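Rhamnosidase B (Bacillus sp., PDB 2OKX) hydrolyses terminal alpha-L-rhamnose residues from glycosides, probably with inversion of the anomeric configuration, as a member of glycoside hydrolase family 78. Local coordinates at residues G283-E287 against R850-D854. Residues are numbered along the deposited sequence; the frame is centred on the assembly and turned at random.
Sequences GVQPE and RSNPD
N852 reaches out of an Asx turn to Q285, in the type VIa beta turn V284-E287, and makes the one hydrogen bond between the two segments, at a surface contact where the loop before strand 288-294, in domain D2, packs on a loop of the six-hairpin domain between helices 817-833 and 868-876. Its ND2 donates to the backbone O of Q285 over 2.9 Å, nearly straight at 170°. The acceptor lies almost in the amide plane of N852, while the donor stands 26° off the carbonyl plane of Q285. With chi1 at -174°, CG of N852 points directly away from the backbone N, which carries the amide toward the other loop; OD1 takes the backbone N-H of D854 at 2.7 Å, and held at both corners in this way, the amide has its flip settled. With an alanine in place of N852, the Q285 carbonyl would probably lose this donor and the D854 N-H its turn acceptor. V284 lays CG1 against the same ND2, 3.5 Å away. The beta turn has a cis peptide before P286 and E287 N bonded to V284 O. From it the P286 ring sets its CD against S851 CB at 3.8 Å, and Y480 touches both residues. Q285 runs out extended, its CG 3.5 Å from S851 O, and crosses P853 at about a right angle, with OE1 ending 3.4 Å from the ring carbon CD of P853.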
loop_
_atom_site.group_PDB
_atom_site.type_symbol
_atom_site.label_atom_id
_atom_site.label_comp_id
_atom_site.label_asym_id
_atom_site.label_seq_id
_atom_site.Cartn_x
_atom_site.Cartn_y
_atom_site.Cartn_z
ATOM N N GLY A 283 18.698 -8.787 -20.676
ATOM C CA GLY A 283 17.785 -8.085 -19.798
ATOM C C GLY A 283 18.338 -7.828 -18.411
ATOM O O GLY A 283 19.169 -8.588 -17.912
ATOM N N VAL A 284 17.887 -6.741 -17.796
ATOM C CA VAL A 284 18.312 -6.396 -16.450
ATOM C C VAL A 284 17.252 -6.955 -15.511
ATOM O O VAL A 284 16.079 -6.584 -15.595
ATOM C CB VAL A 284 18.409 -4.863 -16.258
ATOM C CG1 VAL A 284 18.820 -4.544 -14.826
ATOM C CG2 VAL A 284 19.421 -4.278 -17.244
ATOM N N GLN A 285 17.667 -7.862 -14.633
ATOM C CA GLN A 285 16.754 -8.484 -13.683
ATOM C C GLN A 285 15.799 -7.444 -13.117
ATOM O O GLN A 285 16.214 -6.346 -12.750
ATOM C CB GLN A 285 17.551 -9.139 -12.555
ATOM C CG GLN A 285 16.703 -9.810 -11.494
ATOM C CD GLN A 285 17.553 -10.484 -10.437
ATOM O OE1 GLN A 285 18.399 -9.849 -9.809
ATOM N NE2 GLN A 285 17.333 -11.780 -10.237
ATOM N N PRO A 286 14.508 -7.786 -13.007
ATOM C CA PRO A 286 13.887 -9.071 -13.347
ATOM C C PRO A 286 13.474 -9.258 -14.808
ATOM O O PRO A 286 12.890 -10.283 -15.155
ATOM C CB PRO A 286 12.684 -9.103 -12.426
ATOM C CG PRO A 286 12.215 -7.671 -12.514
ATOM C CD PRO A 286 13.516 -6.876 -12.403
ATOM N N GLU A 287 13.762 -8.284 -15.663
ATOM C CA GLU A 287 13.375 -8.395 -17.071
ATOM C C GLU A 287 14.198 -9.432 -17.822
ATOM O O GLU A 287 15.330 -9.732 -17.458
ATOM C CB GLU A 287 13.535 -7.053 -17.789
ATOM C CG GLU A 287 12.885 -5.873 -17.101
ATOM C CD GLU A 287 13.135 -4.572 -17.837
ATOM O OE1 GLU A 287 12.882 -3.497 -17.250
ATOM O OE2 GLU A 287 13.581 -4.624 -19.006
ATOM N N ARG A 850 13.288 -6.811 -2.856
ATOM C CA ARG A 850 13.397 -5.954 -4.039
ATOM C C ARG A 850 13.705 -6.774 -5.296
ATOM O O ARG A 850 14.432 -7.764 -5.236
ATOM C CB ARG A 850 14.461 -4.871 -3.816
ATOM C CG ARG A 850 15.886 -5.382 -3.618
ATOM C CD ARG A 850 16.776 -4.279 -3.040
ATOM N NE ARG A 850 16.503 -4.051 -1.619
ATOM C CZ ARG A 850 16.967 -3.025 -0.909
ATOM N NH1 ARG A 850 17.734 -2.104 -1.477
ATOM N NH2 ARG A 850 16.674 -2.927 0.383
ATOM N N SER A 851 13.140 -6.355 -6.427
ATOM C CA SER A 851 13.314 -7.061 -7.698
ATOM C C SER A 851 14.743 -7.137 -8.224
ATOM O O SER A 851 15.098 -8.083 -8.934
ATOM C CB SER A 851 12.419 -6.432 -8.771
ATOM O OG SER A 851 11.052 -6.572 -8.431
ATOM N N ASN A 852 15.553 -6.137 -7.890
ATOM C CA ASN A 852 16.946 -6.087 -8.324
ATOM C C ASN A 852 17.790 -5.566 -7.164
ATOM O O ASN A 852 17.487 -4.521 -6.587
ATOM C CB ASN A 852 17.088 -5.162 -9.539
ATOM C CG ASN A 852 18.491 -5.171 -10.125
ATOM O OD1 ASN A 852 19.472 -4.899 -9.431
ATOM N ND2 ASN A 852 18.592 -5.480 -11.415
ATOM N N PRO A 853 18.868 -6.289 -6.813
ATOM C CA PRO A 853 19.760 -5.907 -5.714
ATOM C C PRO A 853 20.433 -4.544 -5.866
ATOM O O PRO A 853 20.969 -4.002 -4.897
ATOM C CB PRO A 853 20.769 -7.054 -5.683
ATOM C CG PRO A 853 20.856 -7.450 -7.127
ATOM C CD PRO A 853 19.398 -7.463 -7.528
ATOM N N ASP A 854 20.410 -3.993 -7.077
ATOM C CA ASP A 854 21.021 -2.690 -7.325
ATOM C C ASP A 854 20.055 -1.555 -6.999
ATOM O O ASP A 854 20.454 -0.393 -6.923
ATOM C CB ASP A 854 21.469 -2.572 -8.786
ATOM C CG ASP A 854 22.582 -3.544 -9.139
ATOM O OD1 ASP A 854 23.650 -3.497 -8.492
ATOM O OD2 ASP A 854 22.390 -4.355 -10.069
#